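Local coordinates for protein peptide synthetase, module 7 (Actinoplanes teichomyceticus, PDB 4TX3) that probably recruits oxygenases such as OxyB to the peptide synthetase through its condensation-type X-domain during teicoplanin biosynthesis, at residues Glu34-His40 with Gly111-Phe115; Arg39-Val43 with Leu137-Arg143. The contacts are given in a common frame with arbitrary orientation. Numbering follows the deposited sequence.

Contact 1: Glu34-His40 with Gly111-Phe115; sequences EETRGRH and GEQLF. With SO4 (sulfate ion), chain F.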
loop_
_atom_site.group_PDB
_atom_site.type_symbol
_atom_site.label_atom_id
_atom_site.label_comp_id
_atom_site.label_asym_id
_atom_site.label_seq_id
_atom_site.Cartn_x
_atom_site.Cartn_y
_atom_site.Cartn_z
ATOM N N GLU B 34 16.707 -1.544 36.188
ATOM C CA GLU B 34 17.600 -0.915 35.228
ATOM C C GLU B 34 18.387 -1.972 34.458
ATOM O O GLU B 34 19.226 -1.644 33.629
ATOM C CB GLU B 34 18.514 0.083 35.943
ATOM C CG GLU B 34 18.665 1.386 35.182
ATOM C CD GLU B 34 17.400 2.256 35.215
ATOM O OE1 GLU B 34 16.354 1.845 35.788
ATOM O OE2 GLU B 34 17.452 3.361 34.636
ATOM N N GLU B 35 18.064 -3.238 34.719
ATOM C CA GLU B 35 18.581 -4.376 33.962
ATOM C C GLU B 35 17.465 -5.020 33.126
ATOM O O GLU B 35 17.560 -6.190 32.747
ATOM C CB GLU B 35 19.178 -5.422 34.902
ATOM C CG GLU B 35 19.961 -4.842 36.070
ATOM C CD GLU B 35 19.637 -5.550 37.377
ATOM O OE1 GLU B 35 18.713 -5.098 38.092
ATOM O OE2 GLU B 35 20.299 -6.565 37.690
ATOM N N THR B 36 16.402 -4.257 32.877
ATOM C CA THR B 36 15.262 -4.679 32.057
ATOM C C THR B 36 15.248 -3.922 30.737
ATOM O O THR B 36 15.268 -2.697 30.753
ATOM C CB THR B 36 13.912 -4.397 32.770
ATOM O OG1 THR B 36 13.865 -5.061 34.039
ATOM C CG2 THR B 36 12.733 -4.840 31.918
ATOM N N ARG B 37 15.217 -4.617 29.602
ATOM C CA ARG B 37 14.938 -3.939 28.321
ATOM C C ARG B 37 13.535 -3.308 28.447
ATOM O O ARG B 37 12.649 -3.936 29.005
ATOM C CB ARG B 37 15.034 -4.934 27.161
ATOM C CG ARG B 37 16.207 -5.920 27.306
ATOM C CD ARG B 37 16.301 -6.880 26.120
ATOM N NE ARG B 37 16.508 -6.164 24.860
ATOM C CZ ARG B 37 16.259 -6.655 23.643
ATOM N NH1 ARG B 37 15.777 -7.887 23.491
ATOM N NH2 ARG B 37 16.473 -5.899 22.570
ATOM N N GLY B 38 13.256 -2.126 27.902
ATOM C CA GLY B 38 13.776 -1.628 26.657
ATOM C C GLY B 38 12.711 -2.049 25.652
ATOM O O GLY B 38 13.021 -2.766 24.697
ATOM N N ARG B 39 11.449 -1.654 25.875
ATOM C CA ARG B 39 10.370 -2.049 24.951
ATOM C C ARG B 39 10.303 -1.105 23.763
ATOM O O ARG B 39 9.508 -0.148 23.735
ATOM C CB ARG B 39 9.023 -2.097 25.647
ATOM C CG ARG B 39 8.784 -3.381 26.401
ATOM C CD ARG B 39 7.616 -3.218 27.333
ATOM N NE ARG B 39 7.630 -1.889 27.948
ATOM C CZ ARG B 39 6.678 -1.418 28.756
ATOM N NH1 ARG B 39 5.625 -2.177 29.064
ATOM N NH2 ARG B 39 6.774 -0.188 29.260
ATOM N N HIS B 40 11.155 -1.393 22.780
ATOM C CA HIS B 40 11.418 -0.477 21.690
ATOM C C HIS B 40 11.193 -1.126 20.334
ATOM O O HIS B 40 11.203 -2.345 20.182
ATOM C CB HIS B 40 12.858 0.037 21.764
ATOM C CG HIS B 40 13.241 0.607 23.096
ATOM N ND1 HIS B 40 14.547 0.678 23.525
ATOM C CD2 HIS B 40 12.492 1.160 24.084
ATOM C CE1 HIS B 40 14.587 1.234 24.725
ATOM N NE2 HIS B 40 13.356 1.533 25.087
ATOM N N GLY B 111 20.006 1.305 20.570
ATOM C CA GLY B 111 18.653 0.781 20.613
ATOM C C GLY B 111 18.254 0.251 21.989
ATOM O O GLY B 111 17.058 0.105 22.276
ATOM N N GLU B 112 19.236 -0.027 22.847
ATOM C CA GLU B 112 18.950 -0.546 24.187
ATOM C C GLU B 112 18.726 0.554 25.219
ATOM O O GLU B 112 18.125 0.321 26.257
ATOM C CB GLU B 112 20.081 -1.454 24.673
ATOM C CG GLU B 112 20.064 -2.845 24.085
ATOM C CD GLU B 112 18.786 -3.597 24.421
ATOM O OE1 GLU B 112 18.681 -4.114 25.562
ATOM O OE2 GLU B 112 17.885 -3.670 23.547
ATOM N N GLN B 113 19.208 1.747 24.922
ATOM C CA GLN B 113 19.186 2.847 25.870
ATOM C C GLN B 113 17.771 3.194 26.374
ATOM O O GLN B 113 16.839 3.382 25.595
ATOM C CB GLN B 113 19.846 4.059 25.223
ATOM C CG GLN B 113 20.005 5.245 26.146
ATOM C CD GLN B 113 20.592 6.435 25.428
ATOM O OE1 GLN B 113 21.383 6.289 24.481
ATOM N NE2 GLN B 113 20.198 7.618 25.850
ATOM N N LEU B 114 17.608 3.262 27.687
ATOM C CA LEU B 114 16.276 3.418 28.264
ATOM C C LEU B 114 15.757 4.849 28.117
ATOM O O LEU B 114 16.537 5.799 28.129
ATOM C CB LEU B 114 16.286 2.995 29.738
ATOM C CG LEU B 114 16.650 1.521 29.959
ATOM C CD1 LEU B 114 16.516 1.124 31.410
ATOM C CD2 LEU B 114 15.813 0.603 29.062
ATOM N N PHE B 115 14.443 4.992 27.941
ATOM C CA PHE B 115 13.783 6.306 27.930
ATOM C C PHE B 115 13.249 6.655 29.313
ATOM O O PHE B 115 12.756 5.776 30.024
ATOM C CB PHE B 115 12.613 6.341 26.923
ATOM C CG PHE B 115 13.033 6.179 25.480
ATOM C CD1 PHE B 115 13.158 4.905 24.913
ATOM C CD2 PHE B 115 13.291 7.291 24.684
ATOM C CE1 PHE B 115 13.532 4.748 23.588
ATOM C CE2 PHE B 115 13.672 7.142 23.346
ATOM C CZ PHE B 115 13.791 5.876 22.800
HETATM S S SO4 F . 10.383 0.500 29.396
HETATM O O1 SO4 F . 9.602 1.735 29.444
HETATM O O2 SO4 F . 11.802 0.828 29.506
HETATM O O3 SO4 F . 10.012 -0.360 30.530
HETATM O O4 SO4 F . 10.105 -0.195 28.133
HETATM O O HOH W 1 12.944 2.689 27.607
#

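Contact 2: Arg39-Val43 with Leu137-Arg143; sequences RHLSV and LSVTVHR. With SO4 (sulfate ion), chain F.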
loop_
_atom_site.group_PDB
_atom_site.type_symbol
_atom_site.label_atom_id
_atom_site.label_comp_id
_atom_site.label_asym_id
_atom_site.label_seq_id
_atom_site.Cartn_x
_atom_site.Cartn_y
_atom_site.Cartn_z
ATOM N N ARG B 39 11.449 -1.654 25.875
ATOM C CA ARG B 39 10.370 -2.049 24.951
ATOM C C ARG B 39 10.303 -1.105 23.763
ATOM O O ARG B 39 9.508 -0.148 23.735
ATOM C CB ARG B 39 9.023 -2.097 25.647
ATOM C CG ARG B 39 8.784 -3.381 26.401
ATOM C CD ARG B 39 7.616 -3.218 27.333
ATOM N NE ARG B 39 7.630 -1.889 27.948
ATOM C CZ ARG B 39 6.678 -1.418 28.756
ATOM N NH1 ARG B 39 5.625 -2.177 29.064
ATOM N NH2 ARG B 39 6.774 -0.188 29.260
ATOM N N HIS B 40 11.155 -1.393 22.780
ATOM C CA HIS B 40 11.418 -0.477 21.690
ATOM C C HIS B 40 11.193 -1.126 20.334
ATOM O O HIS B 40 11.203 -2.345 20.182
ATOM C CB HIS B 40 12.858 0.037 21.764
ATOM C CG HIS B 40 13.241 0.607 23.096
ATOM N ND1 HIS B 40 14.547 0.678 23.525
ATOM C CD2 HIS B 40 12.492 1.160 24.084
ATOM C CE1 HIS B 40 14.587 1.234 24.725
ATOM N NE2 HIS B 40 13.356 1.533 25.087
ATOM N N LEU B 41 10.979 -0.286 19.344
ATOM C CA LEU B 41 11.103 -0.706 17.971
ATOM C C LEU B 41 12.329 0.004 17.430
ATOM O O LEU B 41 12.440 1.221 17.560
ATOM C CB LEU B 41 9.847 -0.362 17.179
ATOM C CG LEU B 41 8.638 -1.176 17.642
ATOM C CD1 LEU B 41 7.300 -0.534 17.278
ATOM C CD2 LEU B 41 8.734 -2.580 17.088
ATOM N N SER B 42 13.260 -0.766 16.870
ATOM C CA SER B 42 14.448 -0.204 16.253
ATOM C C SER B 42 14.585 -0.605 14.782
ATOM O O SER B 42 14.466 -1.768 14.413
ATOM C CB SER B 42 15.699 -0.630 17.014
ATOM O OG SER B 42 15.892 0.164 18.169
ATOM N N VAL B 43 14.836 0.382 13.944
ATOM C CA VAL B 43 15.128 0.125 12.558
ATOM C C VAL B 43 16.420 0.854 12.229
ATOM O O VAL B 43 16.647 1.957 12.717
ATOM C CB VAL B 43 13.978 0.582 11.650
ATOM C CG1 VAL B 43 14.392 0.539 10.165
ATOM C CG2 VAL B 43 12.759 -0.294 11.896
ATOM N N LEU B 137 21.809 4.970 9.280
ATOM C CA LEU B 137 20.890 5.702 10.142
ATOM C C LEU B 137 20.172 4.734 11.085
ATOM O O LEU B 137 19.586 3.747 10.656
ATOM C CB LEU B 137 19.875 6.499 9.316
ATOM C CG LEU B 137 18.890 7.254 10.208
ATOM C CD1 LEU B 137 19.643 8.246 11.101
ATOM C CD2 LEU B 137 17.801 7.937 9.396
ATOM N N SER B 138 20.245 5.017 12.375
ATOM C CA SER B 138 19.601 4.192 13.385
ATOM C C SER B 138 18.446 4.960 14.052
ATOM O O SER B 138 18.646 6.059 14.599
ATOM C CB SER B 138 20.634 3.751 14.422
ATOM O OG SER B 138 20.022 3.152 15.536
ATOM N N VAL B 139 17.240 4.387 13.983
ATOM C CA VAL B 139 16.061 4.965 14.632
ATOM C C VAL B 139 15.425 4.018 15.648
ATOM O O VAL B 139 15.152 2.857 15.348
ATOM C CB VAL B 139 14.997 5.369 13.597
ATOM C CG1 VAL B 139 13.697 5.809 14.290
ATOM C CG2 VAL B 139 15.539 6.487 12.721
ATOM N N THR B 140 15.193 4.528 16.851
ATOM C CA THR B 140 14.558 3.758 17.910
ATOM C C THR B 140 13.318 4.492 18.410
ATOM O O THR B 140 13.392 5.671 18.756
ATOM C CB THR B 140 15.510 3.517 19.099
ATOM O OG1 THR B 140 16.665 2.790 18.666
ATOM C CG2 THR B 140 14.821 2.723 20.175
ATOM N N VAL B 141 12.175 3.810 18.442
ATOM C CA VAL B 141 10.958 4.418 18.977
ATOM C C VAL B 141 10.415 3.601 20.153
ATOM O O VAL B 141 10.330 2.375 20.089
ATOM C CB VAL B 141 9.867 4.546 17.904
ATOM C CG1 VAL B 141 8.678 5.252 18.482
ATOM C CG2 VAL B 141 10.394 5.284 16.664
ATOM N N HIS B 142 10.067 4.275 21.238
ATOM C CA HIS B 142 9.413 3.596 22.348
ATOM C C HIS B 142 7.980 3.172 21.985
ATOM O O HIS B 142 7.245 3.909 21.314
ATOM C CB HIS B 142 9.393 4.482 23.592
ATOM C CG HIS B 142 9.078 3.729 24.837
ATOM N ND1 HIS B 142 7.796 3.343 25.168
ATOM C CD2 HIS B 142 9.885 3.244 25.814
ATOM C CE1 HIS B 142 7.828 2.671 26.305
ATOM N NE2 HIS B 142 9.083 2.597 26.715
ATOM N N ARG B 143 7.584 1.988 22.454
ATOM C CA ARG B 143 6.266 1.429 22.141
ATOM C C ARG B 143 5.073 2.234 22.651
ATOM O O ARG B 143 3.928 1.970 22.234
ATOM C CB ARG B 143 6.157 0.004 22.672
ATOM C CG ARG B 143 6.918 -0.963 21.812
ATOM C CD ARG B 143 6.396 -2.357 21.972
ATOM N NE ARG B 143 5.768 -2.831 20.742
ATOM C CZ ARG B 143 6.436 -3.448 19.775
ATOM N NH1 ARG B 143 7.750 -3.647 19.901
ATOM N NH2 ARG B 143 5.798 -3.864 18.685
HETATM S S SO4 F . 10.383 0.500 29.396
HETATM O O1 SO4 F . 9.602 1.735 29.444
HETATM O O2 SO4 F . 11.802 0.828 29.506
HETATM O O3 SO4 F . 10.012 -0.360 30.530
HETATM O O4 SO4 F . 10.105 -0.195 28.133
HETATM O O HOH W 2 9.539 -4.552 22.091
#

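Contact 1: Glu34-His40 with Gly111-Phe115
A sulfate-filled pocket in the condensation-type fold is bordered by Glu34-His40, and Gly111-Phe115 packs along this loop. Arg39 holds the ion, which probably comes from the crystallisation liquor: its N and NE each lie 3.0 Å from sulfate O4. Water 1 links the ion to both segments, 2.9 Å from sulfate O2 and 2.8 Å from both His40 NE2 and Phe115 N. His40 is the hub of the interface. Its ND1 donates to Gly111 O at 2.9 Å, so this ring nitrogen carries a proton, and the edge of Phe115 meets the imidazole face in a T-shaped pair (centroids 5.0 Å apart, planes at 87°). His40 CE1 also lies 3.2 Å from Gln113 O. The loop here leads from helix 21-28 into strand 40-49 and is received by the end of helix 103-112, where Gln113 is the first residue to leave helical angles; the last turn thus offers the Gly111 carbonyl to His40 at the start of the strand. Leu114 wedges against the loop backbone, its CD2 lying 3.7 Å from Thr36 O and 3.9 Å from Gly38 CA. Gly38 follows a cis peptide bond and has positive phi; a CB there would clash with Arg37 CB. Arg37 forms a salt bridge with Glu112 (NH2 to OE2, 2.8 Å), with Arg37 NE also donating to Glu112 OE1 at 3.1 Å. Arg37 NH2 is held by Val392 O as well, while Glu34 turns its carboxylate to Arg31.

Contact 2: Arg39-Val43 with Leu137-Arg143
Leu41 lies against one face of the Arg143 guanidinium, with CD2 3.2 Å from Arg143 NH1. Strand 40-49, which carries Leu41, pairs antiparallel with strand 134-142, which ends just before Arg143. Hydrogen-bonded pairs Leu41-Val141 (Leu41 N to Val141 O 2.8 Å, Val141 N to Leu41 O 2.7 Å) and Val43-Val139 alternate with non-hydrogen-bonded pairs His40-His142 and Ser42-Thr140. Arg143 N extends the pairing to Arg39 O at 3.1 Å. One sheet face is aliphatic, with Leu41 and Val43 packing on Met151 of helix 148-166; on the other, Ser42 OG and Thr140 OG1 share a hydrogen bond at 2.8 Å, and His40 CD2 meets His142 CD2 at 3.8 Å. His142 and Arg143 open the HRxxxDD sequence that stands where active condensation domains carry HHxxxDG. With Arg143 in place of the second, catalytic histidine and salt-bridged to Asp148, the site lacks that imidazole, consistent with a domain that recruits oxygenases rather than forming peptide bonds.

Segments 34-40 and 39-43 overlap at Arg39 and His40, so contacts 1 and 2 share these two residues, and their centres are about 10 Å apart. His40 joins them: one strand residue faces both the end of helix 103-112 and the neighbouring strand 134-142. Direct packing adds to this, with Gly111 CA 3.4 Å from Thr140 OG1 and Phe115 CD1 3.8 Å from His142 CD2. The sulfate sits where they converge. His142 NE2 of contact 2 donates to its O1 at 2.9 Å, and Arg31 N and Arg233 NH1 also hydrogen-bond the ion. The anion thus occupies a site beside the first histidine of the condensation-domain signature.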